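Local structure of RNA-binding protein RMD9, mitochondrial (Saccharomyces cerevisiae S288C, 7A9X) at residues 125-130 with 357-362; 318-323 with 361-366. The protein binds a dodecameric RNA motif in the 3'-UTRs of yeast mitochondrial mRNAs and takes part in their processing or stability. All coordinates share one frame; numbering follows the deposited sequence.

How the contacts relate
Both contacts end on the first three turns of helix 357-374, and their centres lie about 11 Å apart. Contact 1 joins those turns to the C-terminal end of helix 105-128, before the first PPR repeat, its segments 227 residues apart at their closest ends; contact 2 joins them to the start of helix 320-334, so that the assigned repeats PPR5 and PPR6 meet. Along the chain the order is therefore 125-130, 318-323, then 357-366. Ser361 and Ser362 belong to both contacts, which also touch directly where Ile359 O lies 3.5 Å from Val320 CG2. Adenosines A7 and A9 and cytidine C8 of chain B thread across this junction, so one helix start serves protein packing and RNA binding together.

Contact 1 of 2, residues 125-130 with 357-362; sequences QLVKLS and PGILSS. With nucleotides of chain B.
Val127 sets one methyl against the backbone of helix 357-374: its CG2 lies 3.6 Å from Gly358 C, and beyond it reaches Ile359 CG1 at 4.3 Å. That methyl stands anti to the backbone N of Val127, on the side where the helix comes closest. Glycine suits position 358 because a CB there would run into Val127 O, and Val127 CA and Gly358 CA come within 4.9 Å. Ile359 lays CD1 over one face of the A7 base of chain B, 3.5 Å from A7 N3, which its CG2 also reaches, an apolar surface for a base. This is the RNA groove of a pentatricopeptide repeat protein, here faced by the end of helix 105-128, which precedes the residues assigned to PPR repeats. Adenosine A9 of chain B bridges the two segments. Its N6 donates to Leu126 O at 3.1 Å and more weakly to Leu129 O, two carbonyls matched to an amino group. At its other edge Ser361, whose chi1 of 175° turns OG toward the base, donates a hydrogen bond from OG to A9 N3 at 2.9 Å and accepts one from A9 O2' at 3.1 Å. One residue on, Ser362 OG donates to C8 OP1 of chain B at 2.7 Å.

Contact 2 of 2, residues 318-323 with 361-366; sequences LQVSTV and SSLNNT. With nucleotides of chain B.
Neighbouring repeats of the pentatricopeptide superhelix, assigned as PPR5 and PPR6, pack here through the first turn of helix 320-334 and the early turns of helix 357-374, beneath the RNA. Val320 divides its branches between protein packing and RNA contact. Its CG2 meets Leu363 CB at 3.7 Å, whereas CG1 (chi1 74°) approaches the ribose of adenosine A7 of chain B, 3.2 Å from A7 O3'. A branched, compact residue thus serves both protein and nucleotide. Leu363 crosses the two valines obliquely and swings its end inward, bringing CD1 to 3.7 Å from Val323 CG1; Trp344 and Leu327 also touch this leucine, giving its long apolar chain a buried setting. Gln319, at the N-cap position, lays its methylene against A7, with CG 3.2 Å from A7 O4'. Extended beyond CG, the chain runs alongside the first turn, and the amide faces Thr322. A leucine in its place would probably leave Thr322 OG1 without this donor and the side chain without the bond that fixes its end. The existing bond is well aimed: Gln319 NE2 donates to Thr322 OG1 at 3.0 Å, with an N-H...O angle of 154° and the oxygen only 5° from the amide plane.

Contact 1 of 2, residues 125-130 with 357-362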
loop_
_atom_site.group_PDB
_atom_site.type_symbol
_atom_site.label_atom_id
_atom_site.label_comp_id
_atom_site.label_asym_id
_atom_site.label_seq_id
_atom_site.Cartn_x
_atom_site.Cartn_y
_atom_site.Cartn_z
ATOM N N GLN A 125 2.062 -6.846 8.098
ATOM C CA GLN A 125 3.146 -6.390 8.962
ATOM C C GLN A 125 3.617 -4.993 8.583
ATOM O O GLN A 125 4.013 -4.215 9.458
ATOM C CB GLN A 125 4.316 -7.373 8.903
ATOM C CG GLN A 125 4.022 -8.727 9.529
ATOM C CD GLN A 125 3.770 -8.639 11.023
ATOM O OE1 GLN A 125 4.459 -7.911 11.739
ATOM N NE2 GLN A 125 2.777 -9.379 11.499
ATOM N N LEU A 126 3.585 -4.660 7.292
ATOM C CA LEU A 126 3.989 -3.329 6.856
ATOM C C LEU A 126 3.078 -2.258 7.443
ATOM O O LEU A 126 3.547 -1.183 7.837
ATOM C CB LEU A 126 3.994 -3.267 5.327
ATOM C CG LEU A 126 4.698 -2.111 4.608
ATOM C CD1 LEU A 126 3.826 -0.864 4.533
ATOM C CD2 LEU A 126 6.018 -1.797 5.284
ATOM N N VAL A 127 1.774 -2.533 7.519
ATOM C CA VAL A 127 0.837 -1.521 7.995
ATOM C C VAL A 127 0.838 -1.411 9.516
ATOM O O VAL A 127 0.441 -0.368 10.052
ATOM C CB VAL A 127 -0.579 -1.807 7.464
ATOM C CG1 VAL A 127 -1.278 -2.870 8.302
ATOM C CG2 VAL A 127 -1.402 -0.527 7.408
ATOM N N LYS A 128 1.297 -2.445 10.228
ATOM C CA LYS A 128 1.324 -2.429 11.686
ATOM C C LYS A 128 2.510 -1.665 12.256
ATOM O O LYS A 128 2.502 -1.347 13.450
ATOM C CB LYS A 128 1.334 -3.861 12.232
ATOM C CG LYS A 128 -0.029 -4.540 12.246
ATOM C CD LYS A 128 0.041 -5.912 12.903
ATOM C CE LYS A 128 -1.338 -6.399 13.335
ATOM N NZ LYS A 128 -2.314 -6.441 12.210
ATOM N N LEU A 129 3.522 -1.368 11.446
ATOM C CA LEU A 129 4.684 -0.631 11.921
ATOM C C LEU A 129 4.305 0.800 12.295
ATOM O O LEU A 129 3.319 1.360 11.808
ATOM C CB LEU A 129 5.776 -0.605 10.853
ATOM C CG LEU A 129 6.451 -1.932 10.517
ATOM C CD1 LEU A 129 7.248 -1.795 9.233
ATOM C CD2 LEU A 129 7.348 -2.362 11.665
ATOM N N SER A 130 5.118 1.395 13.172
ATOM C CA SER A 130 4.904 2.789 13.550
ATOM C C SER A 130 5.099 3.727 12.367
ATOM O O SER A 130 4.533 4.825 12.346
ATOM C CB SER A 130 5.843 3.171 14.694
ATOM O OG SER A 130 7.192 2.914 14.347
ATOM N N PRO A 357 -2.879 2.023 13.195
ATOM C CA PRO A 357 -2.705 3.421 12.771
ATOM C C PRO A 357 -2.363 3.570 11.297
ATOM O O PRO A 357 -2.628 4.629 10.714
ATOM C CB PRO A 357 -1.563 3.918 13.670
ATOM C CG PRO A 357 -1.584 3.008 14.849
ATOM C CD PRO A 357 -1.987 1.670 14.311
ATOM N N GLY A 358 -1.779 2.546 10.674
ATOM C CA GLY A 358 -1.504 2.607 9.250
ATOM C C GLY A 358 -2.752 2.618 8.391
ATOM O O GLY A 358 -2.707 3.102 7.257
ATOM N N ILE A 359 -3.864 2.098 8.910
ATOM C CA ILE A 359 -5.120 2.097 8.166
ATOM C C ILE A 359 -5.725 3.494 8.136
ATOM O O ILE A 359 -6.114 3.996 7.075
ATOM C CB ILE A 359 -6.093 1.069 8.774
ATOM C CG1 ILE A 359 -5.552 -0.349 8.564
ATOM C CG2 ILE A 359 -7.488 1.239 8.186
ATOM C CD1 ILE A 359 -6.390 -1.430 9.203
ATOM N N LEU A 360 -5.811 4.146 9.298
ATOM C CA LEU A 360 -6.314 5.514 9.347
ATOM C C LEU A 360 -5.389 6.475 8.613
ATOM O O LEU A 360 -5.852 7.477 8.054
ATOM C CB LEU A 360 -6.498 5.951 10.799
ATOM C CG LEU A 360 -7.798 5.487 11.458
ATOM C CD1 LEU A 360 -7.715 5.616 12.964
ATOM C CD2 LEU A 360 -8.968 6.297 10.920
ATOM N N SER A 361 -4.085 6.187 8.604
ATOM C CA SER A 361 -3.148 6.995 7.834
ATOM C C SER A 361 -3.485 6.964 6.349
ATOM O O SER A 361 -3.465 8.004 5.678
ATOM C CB SER A 361 -1.722 6.500 8.071
ATOM O OG SER A 361 -0.791 7.183 7.249
ATOM N N SER A 362 -3.798 5.780 5.817
ATOM C CA SER A 362 -4.168 5.678 4.409
ATOM C C SER A 362 -5.481 6.401 4.131
ATOM O O SER A 362 -5.631 7.043 3.084
ATOM C CB SER A 362 -4.265 4.210 3.999
ATOM O OG SER A 362 -4.519 4.081 2.611
ATOM P P A B 9 1.567 2.137 0.965
ATOM O OP1 A B 9 2.819 2.646 0.350
ATOM O OP2 A B 9 1.591 1.691 2.379
ATOM O "O5'" A B 9 0.440 3.264 0.831
ATOM C "C5'" A B 9 -0.711 3.266 1.671
ATOM C "C4'" A B 9 -0.755 4.442 2.617
ATOM O "O4'" A B 9 -1.029 3.962 3.957
ATOM C "C3'" A B 9 0.522 5.261 2.755
ATOM O "O3'" A B 9 0.622 6.255 1.745
ATOM C "C2'" A B 9 0.413 5.839 4.163
ATOM O "O2'" A B 9 -0.418 6.989 4.170
ATOM C "C1'" A B 9 -0.313 4.719 4.907
ATOM N N9 A B 9 0.601 3.809 5.626
ATOM C C8 A B 9 1.006 2.563 5.215
ATOM N N7 A B 9 1.808 1.956 6.055
ATOM C C5 A B 9 1.935 2.861 7.099
ATOM C C6 A B 9 2.654 2.811 8.307
ATOM N N6 A B 9 3.410 1.776 8.678
ATOM N N1 A B 9 2.571 3.876 9.134
ATOM C C2 A B 9 1.812 4.914 8.760
ATOM N N3 A B 9 1.091 5.077 7.651
ATOM C C4 A B 9 1.194 4.005 6.852
ATOM P P A B 7 -4.609 -6.242 1.886
ATOM O OP1 A B 7 -5.081 -6.441 0.492
ATOM O OP2 A B 7 -3.197 -6.559 2.229
ATOM O "O5'" A B 7 -4.880 -4.733 2.309
ATOM C "C5'" A B 7 -5.701 -3.868 1.530
ATOM C "C4'" A B 7 -5.888 -2.530 2.209
ATOM O "O4'" A B 7 -6.908 -2.654 3.236
ATOM C "C3'" A B 7 -4.648 -1.989 2.917
ATOM O "O3'" A B 7 -4.692 -0.563 2.921
ATOM C "C2'" A B 7 -4.843 -2.495 4.340
ATOM O "O2'" A B 7 -4.123 -1.786 5.326
ATOM C "C1'" A B 7 -6.351 -2.345 4.503
ATOM N N9 A B 7 -6.937 -3.253 5.491
ATOM C C8 A B 7 -6.597 -4.562 5.721
ATOM N N7 A B 7 -7.298 -5.125 6.675
ATOM C C5 A B 7 -8.155 -4.117 7.099
ATOM C C6 A B 7 -9.154 -4.076 8.088
ATOM N N6 A B 7 -9.474 -5.113 8.865
ATOM N N1 A B 7 -9.824 -2.915 8.255
ATOM C C2 A B 7 -9.507 -1.873 7.476
ATOM N N3 A B 7 -8.590 -1.789 6.516
ATOM C C4 A B 7 -7.942 -2.957 6.377
ATOM P P C B 8 -3.967 0.281 1.761
ATOM O OP1 C B 8 -3.565 1.586 2.343
ATOM O OP2 C B 8 -4.820 0.253 0.545
ATOM O "O5'" C B 8 -2.666 -0.574 1.427
ATOM C "C5'" C B 8 -1.504 -0.507 2.244
ATOM C "C4'" C B 8 -0.253 -0.601 1.408
ATOM O "O4'" C B 8 -0.117 -1.954 0.883
ATOM C "C3'" C B 8 -0.215 0.339 0.199
ATOM O "O3'" C B 8 1.085 0.909 0.046
ATOM C "C2'" C B 8 -0.520 -0.586 -0.977
ATOM O "O2'" C B 8 0.017 -0.167 -2.213
ATOM C "C1'" C B 8 0.095 -1.901 -0.512
ATOM N N1 C B 8 -0.525 -3.076 -1.140
ATOM C C2 C B 8 0.268 -3.976 -1.860
ATOM O O2 C B 8 1.492 -3.793 -1.929
ATOM N N3 C B 8 -0.320 -5.040 -2.455
ATOM C C4 C B 8 -1.638 -5.216 -2.366
ATOM N N4 C B 8 -2.171 -6.282 -2.968
ATOM C C5 C B 8 -2.470 -4.307 -1.651
ATOM C C6 C B 8 -1.878 -3.258 -1.066
#

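Contact 2 of 2, residues 318-323 with 361-366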
loop_
_atom_site.group_PDB
_atom_site.type_symbol
_atom_site.label_atom_id
_atom_site.label_comp_id
_atom_site.label_asym_id
_atom_site.label_seq_id
_atom_site.Cartn_x
_atom_site.Cartn_y
_atom_site.Cartn_z
ATOM N N LEU A 318 -14.252 -2.968 6.939
ATOM C CA LEU A 318 -14.332 -1.744 6.146
ATOM C C LEU A 318 -12.944 -1.495 5.567
ATOM O O LEU A 318 -12.170 -0.667 6.051
ATOM C CB LEU A 318 -14.820 -0.578 6.996
ATOM C CG LEU A 318 -15.210 0.687 6.227
ATOM C CD1 LEU A 318 -16.427 0.429 5.351
ATOM C CD2 LEU A 318 -15.458 1.853 7.168
ATOM N N GLN A 319 -12.623 -2.260 4.522
ATOM C CA GLN A 319 -11.292 -2.228 3.923
ATOM C C GLN A 319 -10.976 -0.824 3.427
ATOM O O GLN A 319 -11.701 -0.278 2.590
ATOM C CB GLN A 319 -11.213 -3.238 2.779
ATOM C CG GLN A 319 -9.802 -3.673 2.415
ATOM C CD GLN A 319 -9.766 -4.621 1.224
ATOM O OE1 GLN A 319 -9.059 -5.629 1.242
ATOM N NE2 GLN A 319 -10.520 -4.293 0.180
ATOM N N VAL A 320 -9.893 -0.239 3.948
ATOM C CA VAL A 320 -9.628 1.173 3.689
ATOM C C VAL A 320 -9.360 1.420 2.209
ATOM O O VAL A 320 -9.710 2.482 1.682
ATOM C CB VAL A 320 -8.475 1.685 4.577
ATOM C CG1 VAL A 320 -7.128 1.161 4.100
ATOM C CG2 VAL A 320 -8.477 3.207 4.622
ATOM N N SER A 321 -8.760 0.452 1.508
ATOM C CA SER A 321 -8.588 0.589 0.064
ATOM C C SER A 321 -9.934 0.751 -0.629
ATOM O O SER A 321 -10.072 1.550 -1.562
ATOM C CB SER A 321 -7.837 -0.619 -0.494
ATOM O OG SER A 321 -8.488 -1.831 -0.150
ATOM N N THR A 322 -10.940 0.002 -0.175
ATOM C CA THR A 322 -12.290 0.143 -0.707
ATOM C C THR A 322 -12.876 1.510 -0.373
ATOM O O THR A 322 -13.543 2.131 -1.210
ATOM C CB THR A 322 -13.178 -0.969 -0.154
ATOM O OG1 THR A 322 -12.579 -2.241 -0.432
ATOM C CG2 THR A 322 -14.556 -0.911 -0.777
ATOM N N VAL A 323 -12.637 1.994 0.848
ATOM C CA VAL A 323 -13.145 3.305 1.241
ATOM C C VAL A 323 -12.454 4.408 0.448
ATOM O O VAL A 323 -13.105 5.347 -0.029
ATOM C CB VAL A 323 -12.980 3.501 2.758
ATOM C CG1 VAL A 323 -13.530 4.847 3.187
ATOM C CG2 VAL A 323 -13.674 2.379 3.504
ATOM N N SER A 361 -4.085 6.187 8.604
ATOM C CA SER A 361 -3.148 6.995 7.834
ATOM C C SER A 361 -3.485 6.964 6.349
ATOM O O SER A 361 -3.465 8.004 5.678
ATOM C CB SER A 361 -1.722 6.500 8.071
ATOM O OG SER A 361 -0.791 7.183 7.249
ATOM N N SER A 362 -3.798 5.780 5.817
ATOM C CA SER A 362 -4.168 5.678 4.409
ATOM C C SER A 362 -5.481 6.401 4.131
ATOM O O SER A 362 -5.631 7.043 3.084
ATOM C CB SER A 362 -4.265 4.210 3.999
ATOM O OG SER A 362 -4.519 4.081 2.611
ATOM N N LEU A 363 -6.441 6.310 5.058
ATOM C CA LEU A 363 -7.709 7.017 4.891
ATOM C C LEU A 363 -7.500 8.525 4.921
ATOM O O LEU A 363 -8.008 9.250 4.057
ATOM C CB LEU A 363 -8.699 6.596 5.980
ATOM C CG LEU A 363 -10.046 7.329 5.971
ATOM C CD1 LEU A 363 -10.889 6.884 4.785
ATOM C CD2 LEU A 363 -10.808 7.139 7.278
ATOM N N ASN A 364 -6.751 9.014 5.911
ATOM C CA ASN A 364 -6.514 10.450 6.023
ATOM C C ASN A 364 -5.710 10.981 4.843
ATOM O O ASN A 364 -5.864 12.149 4.467
ATOM C CB ASN A 364 -5.811 10.756 7.344
ATOM C CG ASN A 364 -6.688 10.464 8.547
ATOM O OD1 ASN A 364 -7.907 10.627 8.494
ATOM N ND2 ASN A 364 -6.070 10.027 9.639
ATOM N N ASN A 365 -4.862 10.142 4.243
ATOM C CA ASN A 365 -4.140 10.550 3.042
ATOM C C ASN A 365 -5.107 10.897 1.919
ATOM O O ASN A 365 -4.997 11.957 1.292
ATOM C CB ASN A 365 -3.182 9.442 2.605
ATOM C CG ASN A 365 -2.371 9.820 1.381
ATOM O OD1 ASN A 365 -1.993 10.979 1.206
ATOM N ND2 ASN A 365 -2.103 8.843 0.525
ATOM N N THR A 366 -6.067 10.008 1.653
ATOM C CA THR A 366 -7.065 10.272 0.622
ATOM C C THR A 366 -7.904 11.496 0.965
ATOM O O THR A 366 -8.187 12.326 0.094
ATOM C CB THR A 366 -7.959 9.044 0.439
ATOM O OG1 THR A 366 -7.147 7.906 0.127
ATOM C CG2 THR A 366 -8.961 9.268 -0.686
ATOM P P A B 9 1.567 2.137 0.965
ATOM O OP1 A B 9 2.819 2.646 0.350
ATOM O OP2 A B 9 1.591 1.691 2.379
ATOM O "O5'" A B 9 0.440 3.264 0.831
ATOM C "C5'" A B 9 -0.711 3.266 1.671
ATOM C "C4'" A B 9 -0.755 4.442 2.617
ATOM O "O4'" A B 9 -1.029 3.962 3.957
ATOM C "C3'" A B 9 0.522 5.261 2.755
ATOM O "O3'" A B 9 0.622 6.255 1.745
ATOM C "C2'" A B 9 0.413 5.839 4.163
ATOM O "O2'" A B 9 -0.418 6.989 4.170
ATOM C "C1'" A B 9 -0.313 4.719 4.907
ATOM N N9 A B 9 0.601 3.809 5.626
ATOM C C8 A B 9 1.006 2.563 5.215
ATOM N N7 A B 9 1.808 1.956 6.055
ATOM C C5 A B 9 1.935 2.861 7.099
ATOM C C6 A B 9 2.654 2.811 8.307
ATOM N N6 A B 9 3.410 1.776 8.678
ATOM N N1 A B 9 2.571 3.876 9.134
ATOM C C2 A B 9 1.812 4.914 8.760
ATOM N N3 A B 9 1.091 5.077 7.651
ATOM C C4 A B 9 1.194 4.005 6.852
ATOM P P A B 7 -4.609 -6.242 1.886
ATOM O OP1 A B 7 -5.081 -6.441 0.492
ATOM O OP2 A B 7 -3.197 -6.559 2.229
ATOM O "O5'" A B 7 -4.880 -4.733 2.309
ATOM C "C5'" A B 7 -5.701 -3.868 1.530
ATOM C "C4'" A B 7 -5.888 -2.530 2.209
ATOM O "O4'" A B 7 -6.908 -2.654 3.236
ATOM C "C3'" A B 7 -4.648 -1.989 2.917
ATOM O "O3'" A B 7 -4.692 -0.563 2.921
ATOM C "C2'" A B 7 -4.843 -2.495 4.340
ATOM O "O2'" A B 7 -4.123 -1.786 5.326
ATOM C "C1'" A B 7 -6.351 -2.345 4.503
ATOM N N9 A B 7 -6.937 -3.253 5.491
ATOM C C8 A B 7 -6.597 -4.562 5.721
ATOM N N7 A B 7 -7.298 -5.125 6.675
ATOM C C5 A B 7 -8.155 -4.117 7.099
ATOM C C6 A B 7 -9.154 -4.076 8.088
ATOM N N6 A B 7 -9.474 -5.113 8.865
ATOM N N1 A B 7 -9.824 -2.915 8.255
ATOM C C2 A B 7 -9.507 -1.873 7.476
ATOM N N3 A B 7 -8.590 -1.789 6.516
ATOM C C4 A B 7 -7.942 -2.957 6.377
ATOM P P C B 8 -3.967 0.281 1.761
ATOM O OP1 C B 8 -3.565 1.586 2.343
ATOM O OP2 C B 8 -4.820 0.253 0.545
ATOM O "O5'" C B 8 -2.666 -0.574 1.427
ATOM C "C5'" C B 8 -1.504 -0.507 2.244
ATOM C "C4'" C B 8 -0.253 -0.601 1.408
ATOM O "O4'" C B 8 -0.117 -1.954 0.883
ATOM C "C3'" C B 8 -0.215 0.339 0.199
ATOM O "O3'" C B 8 1.085 0.909 0.046
ATOM C "C2'" C B 8 -0.520 -0.586 -0.977
ATOM O "O2'" C B 8 0.017 -0.167 -2.213
ATOM C "C1'" C B 8 0.095 -1.901 -0.512
ATOM N N1 C B 8 -0.525 -3.076 -1.140
ATOM C C2 C B 8 0.268 -3.976 -1.860
ATOM O O2 C B 8 1.492 -3.793 -1.929
ATOM N N3 C B 8 -0.320 -5.040 -2.455
ATOM C C4 C B 8 -1.638 -5.216 -2.366
ATOM N N4 C B 8 -2.171 -6.282 -2.968
ATOM C C5 C B 8 -2.470 -4.307 -1.651
ATOM C C6 C B 8 -1.878 -3.258 -1.066
#